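Local coordinates for purine nucleoside phosphorylase (Bacillus licheniformis, PDB 6DZD), which probably catalyses the phosphorolysis of adenosine, inosine and S-methyl-5'-thioadenosine, and probably also deaminates adenosine, as a zinc-binding member of the YfiH/LACC1 family, at residues F82-H87 with F104-A109; P140-V145 with E171-A176. All blocks are in the same frame, centred on the assembly; numbering follows the deposited sequence.

Interaction 1 (F82-H87 with F104-A109)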
ATOM      1  N   PHE A  82      -6.040 -11.347   0.173  1.00 20.08           N
ATOM      2  CA  PHE A  82      -5.996 -10.319  -0.858  1.00 20.00           C
ATOM      3  C   PHE A  82      -7.343  -9.609  -0.945  1.00 20.97           C
ATOM      4  O   PHE A  82      -8.362 -10.111  -0.462  1.00 21.89           O
ATOM      5  CB  PHE A  82      -5.606 -10.937  -2.224  1.00 20.83           C
ATOM      6  CG  PHE A  82      -4.141 -11.284  -2.337  1.00 20.14           C
ATOM      7  CD1 PHE A  82      -3.591 -12.303  -1.562  1.00 20.16           C
ATOM      8  CD2 PHE A  82      -3.316 -10.604  -3.205  1.00 19.78           C
ATOM      9  CE1 PHE A  82      -2.238 -12.621  -1.650  1.00 20.03           C
ATOM     10  CE2 PHE A  82      -1.967 -10.927  -3.300  1.00 19.64           C
ATOM     11  CZ  PHE A  82      -1.432 -11.935  -2.527  1.00 19.87           C
ATOM     12  N   ALA A  83      -7.345  -8.427  -1.567  1.00 18.38           N
ATOM     13  CA  ALA A  83      -8.536  -7.588  -1.641  1.00 19.71           C
ATOM     14  C   ALA A  83      -8.906  -7.279  -3.082  1.00 21.26           C
ATOM     15  O   ALA A  83      -8.039  -7.128  -3.950  1.00 20.72           O
ATOM     16  CB  ALA A  83      -8.359  -6.264  -0.903  1.00 18.72           C
ATOM     17  N   ASP A  84     -10.211  -7.232  -3.324  1.00 18.27           N
ATOM     18  CA  ASP A  84     -10.782  -6.681  -4.547  1.00 20.13           C
ATOM     19  C   ASP A  84     -10.786  -5.173  -4.359  1.00 20.32           C
ATOM     20  O   ASP A  84     -11.697  -4.615  -3.748  1.00 21.03           O
ATOM     21  CB  ASP A  84     -12.182  -7.248  -4.765  1.00 21.49           C
ATOM     22  CG  ASP A  84     -13.033  -6.389  -5.670  1.00 22.78           C
ATOM     23  OD1 ASP A  84     -12.670  -6.235  -6.859  1.00 23.16           O
ATOM     24  OD2 ASP A  84     -14.055  -5.869  -5.178  1.00 23.02           O
ATOM     25  N   GLN A  85      -9.756  -4.503  -4.861  1.00 21.49           N
ATOM     26  CA  GLN A  85      -9.526  -3.114  -4.497  1.00 19.75           C
ATOM     27  C   GLN A  85     -10.329  -2.191  -5.403  1.00 20.31           C
ATOM     28  O   GLN A  85     -10.104  -2.155  -6.620  1.00 20.02           O
ATOM     29  CB  GLN A  85      -8.034  -2.803  -4.547  1.00 16.90           C
ATOM     30  CG  GLN A  85      -7.215  -3.498  -3.449  1.00 15.96           C
ATOM     31  CD  GLN A  85      -5.734  -3.516  -3.759  1.00 14.67           C
ATOM     32  OE1 GLN A  85      -5.080  -4.556  -3.697  1.00 14.63           O
ATOM     33  NE2 GLN A  85      -5.197  -2.355  -4.115  1.00 13.89           N
ATOM     34  N   THR A  86     -11.262  -1.437  -4.806  1.00 17.57           N
ATOM     35  CA  THR A  86     -12.166  -0.568  -5.553  1.00 17.97           C
ATOM     36  C   THR A  86     -11.899   0.920  -5.313  1.00 16.90           C
ATOM     37  O   THR A  86     -12.758   1.747  -5.609  1.00 17.41           O
ATOM     38  CB  THR A  86     -13.628  -0.891  -5.224  1.00 19.48           C
ATOM     39  OG1 THR A  86     -13.862  -0.713  -3.825  1.00 19.62           O
ATOM     40  CG2 THR A  86     -13.976  -2.314  -5.619  1.00 20.64           C
ATOM     41  N   HIS A  87     -10.739   1.281  -4.765  1.00 20.95           N
ATOM     42  CA  HIS A  87     -10.375   2.685  -4.585  1.00 19.41           C
ATOM     43  C   HIS A  87     -11.410   3.462  -3.774  1.00 20.15           C
ATOM     44  O   HIS A  87     -11.646   4.653  -4.018  1.00 19.71           O
ATOM     45  CB  HIS A  87     -10.134   3.352  -5.938  1.00 18.72           C
ATOM     46  CG  HIS A  87      -8.878   2.882  -6.603  1.00 17.75           C
ATOM     47  ND1 HIS A  87      -7.759   3.677  -6.736  1.00 16.38           N
ATOM     48  CD2 HIS A  87      -8.546   1.674  -7.113  1.00 18.17           C
ATOM     49  CE1 HIS A  87      -6.802   2.987  -7.327  1.00 15.87           C
ATOM     50  NE2 HIS A  87      -7.253   1.767  -7.563  1.00 16.88           N
ATOM     51  N   PHE A 104      -5.268 -17.361  -4.555  1.00 21.88           N
ATOM     52  CA  PHE A 104      -5.136 -18.097  -5.811  1.00 22.59           C
ATOM     53  C   PHE A 104      -6.149 -17.693  -6.873  1.00 22.56           C
ATOM     54  O   PHE A 104      -5.942 -17.986  -8.053  1.00 23.10           O
ATOM     55  CB  PHE A 104      -5.254 -19.608  -5.558  1.00 24.86           C
ATOM     56  CG  PHE A 104      -4.198 -20.136  -4.637  1.00 25.47           C
ATOM     57  CD1 PHE A 104      -4.387 -20.129  -3.264  1.00 25.96           C
ATOM     58  CD2 PHE A 104      -2.999 -20.601  -5.141  1.00 25.66           C
ATOM     59  CE1 PHE A 104      -3.408 -20.608  -2.415  1.00 26.76           C
ATOM     60  CE2 PHE A 104      -2.021 -21.077  -4.303  1.00 26.44           C
ATOM     61  CZ  PHE A 104      -2.225 -21.081  -2.936  1.00 27.02           C
ATOM     62  N   ARG A 105      -7.212 -17.010  -6.492  1.00 24.44           N
ATOM     63  CA  ARG A 105      -8.254 -16.615  -7.418  1.00 25.41           C
ATOM     64  C   ARG A 105      -8.745 -15.264  -6.959  1.00 24.91           C
ATOM     65  O   ARG A 105      -8.893 -15.050  -5.757  1.00 24.10           O
ATOM     66  CB  ARG A 105      -9.429 -17.601  -7.427  1.00 26.31           C
ATOM     67  CG  ARG A 105      -9.074 -19.036  -7.787  1.00 26.91           C
ATOM     68  CD  ARG A 105     -10.328 -19.864  -7.885  1.00 28.14           C
ATOM     69  NE  ARG A 105     -10.065 -21.257  -8.227  1.00 30.06           N
ATOM     70  CZ  ARG A 105      -9.982 -22.234  -7.331  1.00 31.67           C
ATOM     71  NH1 ARG A 105     -10.130 -21.956  -6.041  1.00 31.50           N
ATOM     72  NH2 ARG A 105      -9.749 -23.487  -7.721  1.00 33.62           N
ATOM     73  N   TYR A 106      -8.973 -14.350  -7.907  1.00 23.08           N
ATOM     74  CA  TYR A 106      -9.543 -13.052  -7.560  1.00 22.96           C
ATOM     75  C   TYR A 106     -10.990 -13.173  -7.079  1.00 23.50           C
ATOM     76  O   TYR A 106     -11.467 -12.284  -6.362  1.00 23.25           O
ATOM     77  CB  TYR A 106      -9.464 -12.119  -8.769  1.00 23.80           C
ATOM     78  CG  TYR A 106      -9.593 -10.646  -8.446  1.00 23.68           C
ATOM     79  CD1 TYR A 106      -8.493  -9.926  -7.985  1.00 22.40           C
ATOM     80  CD2 TYR A 106     -10.799  -9.969  -8.624  1.00 24.64           C
ATOM     81  CE1 TYR A 106      -8.583  -8.585  -7.698  1.00 22.12           C
ATOM     82  CE2 TYR A 106     -10.908  -8.620  -8.333  1.00 24.60           C
ATOM     83  CZ  TYR A 106      -9.789  -7.932  -7.865  1.00 23.48           C
ATOM     84  OH  TYR A 106      -9.844  -6.585  -7.578  1.00 23.30           O
ATOM     85  N   ASP A 107     -11.674 -14.273  -7.430  1.00 26.34           N
ATOM     86  CA  ASP A 107     -13.080 -14.444  -7.087  1.00 26.88           C
ATOM     87  C   ASP A 107     -13.317 -14.411  -5.585  1.00 26.16           C
ATOM     88  O   ASP A 107     -14.408 -14.020  -5.146  1.00 26.48           O
ATOM     89  CB  ASP A 107     -13.601 -15.769  -7.633  1.00 27.62           C
ATOM     90  CG  ASP A 107     -13.633 -15.809  -9.148  1.00 28.42           C
ATOM     91  OD1 ASP A 107     -13.282 -14.780  -9.777  1.00 28.46           O
ATOM     92  OD2 ASP A 107     -14.009 -16.878  -9.703  1.00 29.00           O
ATOM     93  N   THR A 108     -12.328 -14.827  -4.787  1.00 24.14           N
ATOM     94  CA  THR A 108     -12.453 -14.843  -3.332  1.00 23.87           C
ATOM     95  C   THR A 108     -11.706 -13.711  -2.633  1.00 22.32           C
ATOM     96  O   THR A 108     -11.670 -13.692  -1.401  1.00 22.04           O
ATOM     97  CB  THR A 108     -11.963 -16.178  -2.779  1.00 24.86           C
ATOM     98  OG1 THR A 108     -10.651 -16.450  -3.298  1.00 24.08           O
ATOM     99  CG2 THR A 108     -12.931 -17.298  -3.146  1.00 27.16           C
ATOM    100  N   ALA A 109     -11.089 -12.790  -3.380  1.00 22.56           N
ATOM    101  CA  ALA A 109     -10.481 -11.611  -2.777  1.00 21.49           C
ATOM    102  C   ALA A 109     -11.553 -10.803  -2.059  1.00 21.91           C
ATOM    103  O   ALA A 109     -12.720 -10.809  -2.457  1.00 23.20           O
ATOM    104  CB  ALA A 109      -9.794 -10.760  -3.848  1.00 21.51           C
TER
HETATM  105  O   HOH W   1      -7.694  -4.882  -6.908  1.00 16.50           O
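Both polar side chains of this contact set their CG anti to the backbone N, at chi1 159° in D84 and -161° in Y106, and the two cross at about a right angle. The phenol of Y106 meets the carboxylate tip to tip: Y106 OH donates to D84 OD1 at 2.9 Å, using the anti lone pair of that oxygen, with carboxylate and ring planes 86° apart. The second oxygen, D84 OD2, accepts from the backbone N of A112, so each carboxylate oxygen has its own donor. In the plane of the Y106 ring, at its edge, a water gives a hydrogen bond to Y106 OH (2.8 Å) and takes one from Q85 N (2.9 Å). Two loops of the YfiH-type fold are joined here, the one leaving strand 80-82 and the one leading to strand 115-118. Losing the phenol to an alanine here would remove the donor to D84 OD1 and one anchor of the water, and would probably loosen the hold between the loops. Beside the polar pair, the methyl of A109 lies against the backbone, its CB 3.6 Å from D84 N, and A109 CA makes a C-H...O contact of 3.5 Å with F82 O. Backbone hydrogen bonds of F82 and D84 with L110, just past the second segment, hold the loops together, while the ring of F82 turns off to a cation-pi contact with R66.

Interaction 2 (P140-V145 with E171-A176)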
ATOM      1  N   PRO A 140       2.910  -2.018  18.400  1.00 23.55           N
ATOM      2  CA  PRO A 140       3.620  -3.073  19.134  1.00 25.54           C
ATOM      3  C   PRO A 140       3.014  -3.375  20.478  1.00 27.27           C
ATOM      4  O   PRO A 140       3.288  -4.445  21.024  1.00 29.06           O
ATOM      5  CB  PRO A 140       5.040  -2.521  19.267  1.00 26.13           C
ATOM      6  CG  PRO A 140       4.916  -1.047  19.086  1.00 24.92           C
ATOM      7  CD  PRO A 140       3.644  -0.744  18.368  1.00 23.15           C
ATOM      8  N   VAL A 141       2.211  -2.467  21.034  1.00 26.98           N
ATOM      9  CA  VAL A 141       1.536  -2.720  22.306  1.00 28.68           C
ATOM     10  C   VAL A 141       0.382  -3.698  22.112  1.00 28.77           C
ATOM     11  O   VAL A 141       0.276  -4.704  22.825  1.00 30.70           O
ATOM     12  CB  VAL A 141       1.061  -1.400  22.933  1.00 28.43           C
ATOM     13  CG1 VAL A 141       0.358  -1.675  24.225  1.00 30.28           C
ATOM     14  CG2 VAL A 141       2.228  -0.488  23.156  1.00 28.68           C
ATOM     15  N   ARG A 142      -0.528  -3.391  21.174  1.00 26.91           N
ATOM     16  CA  ARG A 142      -1.690  -4.236  20.888  1.00 26.97           C
ATOM     17  C   ARG A 142      -1.371  -5.384  19.932  1.00 26.78           C
ATOM     18  O   ARG A 142      -2.206  -6.290  19.776  1.00 27.33           O
ATOM     19  CB  ARG A 142      -2.839  -3.401  20.292  1.00 25.31           C
ATOM     20  CG  ARG A 142      -3.423  -2.300  21.187  1.00 25.58           C
ATOM     21  CD  ARG A 142      -4.334  -2.840  22.269  1.00 27.41           C
ATOM     22  NE  ARG A 142      -3.570  -3.303  23.423  1.00 29.50           N
ATOM     23  CZ  ARG A 142      -3.629  -4.541  23.901  1.00 31.36           C
ATOM     24  NH1 ARG A 142      -4.429  -5.421  23.312  1.00 31.32           N
ATOM     25  NH2 ARG A 142      -2.888  -4.910  24.953  1.00 33.47           N
ATOM     26  N   SER A 143      -0.186  -5.360  19.307  1.00 26.18           N
ATOM     27  CA  SER A 143       0.252  -6.356  18.324  1.00 25.95           C
ATOM     28  C   SER A 143      -0.714  -6.421  17.144  1.00 24.30           C
ATOM     29  O   SER A 143      -1.266  -7.478  16.805  1.00 24.85           O
ATOM     30  CB  SER A 143       0.441  -7.729  18.963  1.00 28.29           C
ATOM     31  OG  SER A 143       1.683  -7.727  19.630  1.00 29.63           O
ATOM     32  N   LEU A 144      -0.894  -5.258  16.522  1.00 22.47           N
ATOM     33  CA  LEU A 144      -1.721  -5.097  15.344  1.00 20.90           C
ATOM     34  C   LEU A 144      -0.843  -4.709  14.168  1.00 19.48           C
ATOM     35  O   LEU A 144       0.046  -3.856  14.289  1.00 19.16           O
ATOM     36  CB  LEU A 144      -2.785  -4.023  15.544  1.00 20.20           C
ATOM     37  CG  LEU A 144      -3.953  -4.334  16.479  1.00 21.42           C
ATOM     38  CD1 LEU A 144      -4.728  -3.042  16.772  1.00 20.81           C
ATOM     39  CD2 LEU A 144      -4.863  -5.403  15.890  1.00 21.72           C
ATOM     40  N   VAL A 145      -1.110  -5.327  13.030  1.00 19.86           N
ATOM     41  CA  VAL A 145      -0.471  -4.957  11.782  1.00 18.50           C
ATOM     42  C   VAL A 145      -1.585  -4.627  10.794  1.00 17.83           C
ATOM     43  O   VAL A 145      -2.666  -5.229  10.827  1.00 18.13           O
ATOM     44  CB  VAL A 145       0.460  -6.079  11.254  1.00 19.03           C
ATOM     45  CG1 VAL A 145       1.638  -6.269  12.171  1.00 20.33           C
ATOM     46  CG2 VAL A 145      -0.286  -7.400  11.095  1.00 19.88           C
ATOM     47  N   GLU A 171     -10.208  -1.375  18.736  1.00 23.04           N
ATOM     48  CA  GLU A 171      -9.149  -2.225  19.262  1.00 23.83           C
ATOM     49  C   GLU A 171      -8.491  -1.693  20.523  1.00 24.75           C
ATOM     50  O   GLU A 171      -7.688  -2.416  21.119  1.00 25.83           O
ATOM     51  CB  GLU A 171      -8.057  -2.438  18.200  1.00 22.47           C
ATOM     52  CG  GLU A 171      -8.595  -2.852  16.841  1.00 21.47           C
ATOM     53  CD  GLU A 171      -9.240  -4.236  16.850  1.00 22.75           C
ATOM     54  OE1 GLU A 171     -10.272  -4.437  16.179  1.00 22.64           O
ATOM     55  OE2 GLU A 171      -8.695  -5.128  17.519  1.00 24.06           O
ATOM     56  N   GLY A 172      -8.837  -0.485  20.971  1.00 24.58           N
ATOM     57  CA  GLY A 172      -8.226   0.048  22.169  1.00 25.59           C
ATOM     58  C   GLY A 172      -6.797   0.498  22.008  1.00 24.89           C
ATOM     59  O   GLY A 172      -6.063   0.562  22.998  1.00 26.07           O
ATOM     60  N   SER A 173      -6.382   0.835  20.792  1.00 23.18           N
ATOM     61  CA  SER A 173      -5.031   1.345  20.623  1.00 22.67           C
ATOM     62  C   SER A 173      -4.908   2.728  21.254  1.00 22.87           C
ATOM     63  O   SER A 173      -5.851   3.527  21.275  1.00 22.67           O
ATOM     64  CB  SER A 173      -4.628   1.429  19.137  1.00 20.93           C
ATOM     65  OG  SER A 173      -4.334   0.152  18.562  1.00 20.86           O
ATOM     66  N   ASN A 174      -3.741   2.983  21.812  1.00 23.52           N
ATOM     67  CA  ASN A 174      -3.309   4.341  22.070  1.00 23.51           C
ATOM     68  C   ASN A 174      -2.637   4.851  20.802  1.00 22.02           C
ATOM     69  O   ASN A 174      -1.700   4.200  20.311  1.00 21.75           O
ATOM     70  CB  ASN A 174      -2.348   4.376  23.244  1.00 25.13           C
ATOM     71  CG  ASN A 174      -1.836   5.768  23.564  1.00 25.39           C
ATOM     72  OD1 ASN A 174      -2.019   6.726  22.801  1.00 24.31           O
ATOM     73  ND2 ASN A 174      -1.149   5.876  24.700  1.00 27.06           N
ATOM     74  N   PRO A 175      -3.113   5.953  20.203  1.00 21.18           N
ATOM     75  CA  PRO A 175      -2.496   6.426  18.949  1.00 19.97           C
ATOM     76  C   PRO A 175      -1.017   6.750  19.071  1.00 20.41           C
ATOM     77  O   PRO A 175      -0.313   6.706  18.059  1.00 19.60           O
ATOM     78  CB  PRO A 175      -3.314   7.674  18.603  1.00 19.89           C
ATOM     79  CG  PRO A 175      -3.975   8.042  19.862  1.00 20.82           C
ATOM     80  CD  PRO A 175      -4.259   6.783  20.580  1.00 21.45           C
ATOM     81  N   ALA A 176      -0.528   7.094  20.267  1.00 21.81           N
ATOM     82  CA  ALA A 176       0.904   7.307  20.460  1.00 22.54           C
ATOM     83  C   ALA A 176       1.721   6.036  20.234  1.00 22.61           C
ATOM     84  O   ALA A 176       2.907   6.124  19.921  1.00 22.83           O
ATOM     85  CB  ALA A 176       1.161   7.867  21.862  1.00 24.29           C
TER
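No hydrogen bond or salt bridge joins 140-145 to 171-176; carbon atoms of R142 and L144 provide the touching surface, and the polar ends of E171 and S173 are held by residues outside. The apolar part centres on L144, whose CG stands anti to the carbonyl carbon (chi1 -72°). Its CD1 branch reaches both E171 CB and S173 OG, each at 3.7 Å, while the other branch, CD2, lies nearer the carboxylate end of E171. The two side chains cross obliquely: chi1 of E171 (-49°), with CG anti to the carbonyl carbon, brings CG beside L144 CD1, and the bend at chi2 turns the carboxylate toward CD2. W167 of helix 159-169 and Y117 of strand 115-118 also touch L144, which is buried among them.

R142 adds van der Waals contacts at the more exposed side. Its CG, anti to the carbonyl carbon, lies 3.7 Å from S173 OG; the bend at chi2 carries CD to 3.6 Å from E171 O, beside the carbonyl of G172.

These contacts join two turns at one end of the mixed sheet containing strands 133-139 and 144-150. The first connects those antiparallel neighbours as a hairpin, where S143 and L144 both face D139 in a G1 beta bulge, S143 having positive phi. The second follows helix 159-169, with G172 leaving helical geometry at phi 73°, and leads to strand 179-182.

A direct hydrogen bond is lacking, but D139 supplies an indirect link: its OD1 accepts from the backbone N of V141 and R142, and its OD2 is hydrogen-bonded to S173 OG. E171 OE1 forms a salt bridge with K93 and a hydrogen bond with Y117. Further along, N174 OD1 accepts from A176 N at 3.0 Å in an Asx turn, the donor lying above the carbonyl plane.

In the fold
Interaction 1 closes before interaction 2 opens along the chain, and the two do not touch: their centres are 27 Å apart and their nearest atoms about 13 Å. Both adjoin the mixed sheet that includes strands 91-93, 115-118, 144-150 and 133-139. Interaction 1 joins the loops flanking strand 91-93, the first of which also comes from strand 80-82 of the other six-stranded sheet; interaction 2 joins the 133-139/144-150 hairpin to the turn after helix 159-169. Neither contains the zinc ligands. Q85 and H87 of interaction 1, however, reach a possible Cys-His-Asp triad (C132, H149, D114), Q85 touching D114 and H87 meeting all three, whereas interaction 2 is peripheral, about 19 Å from the chain centre.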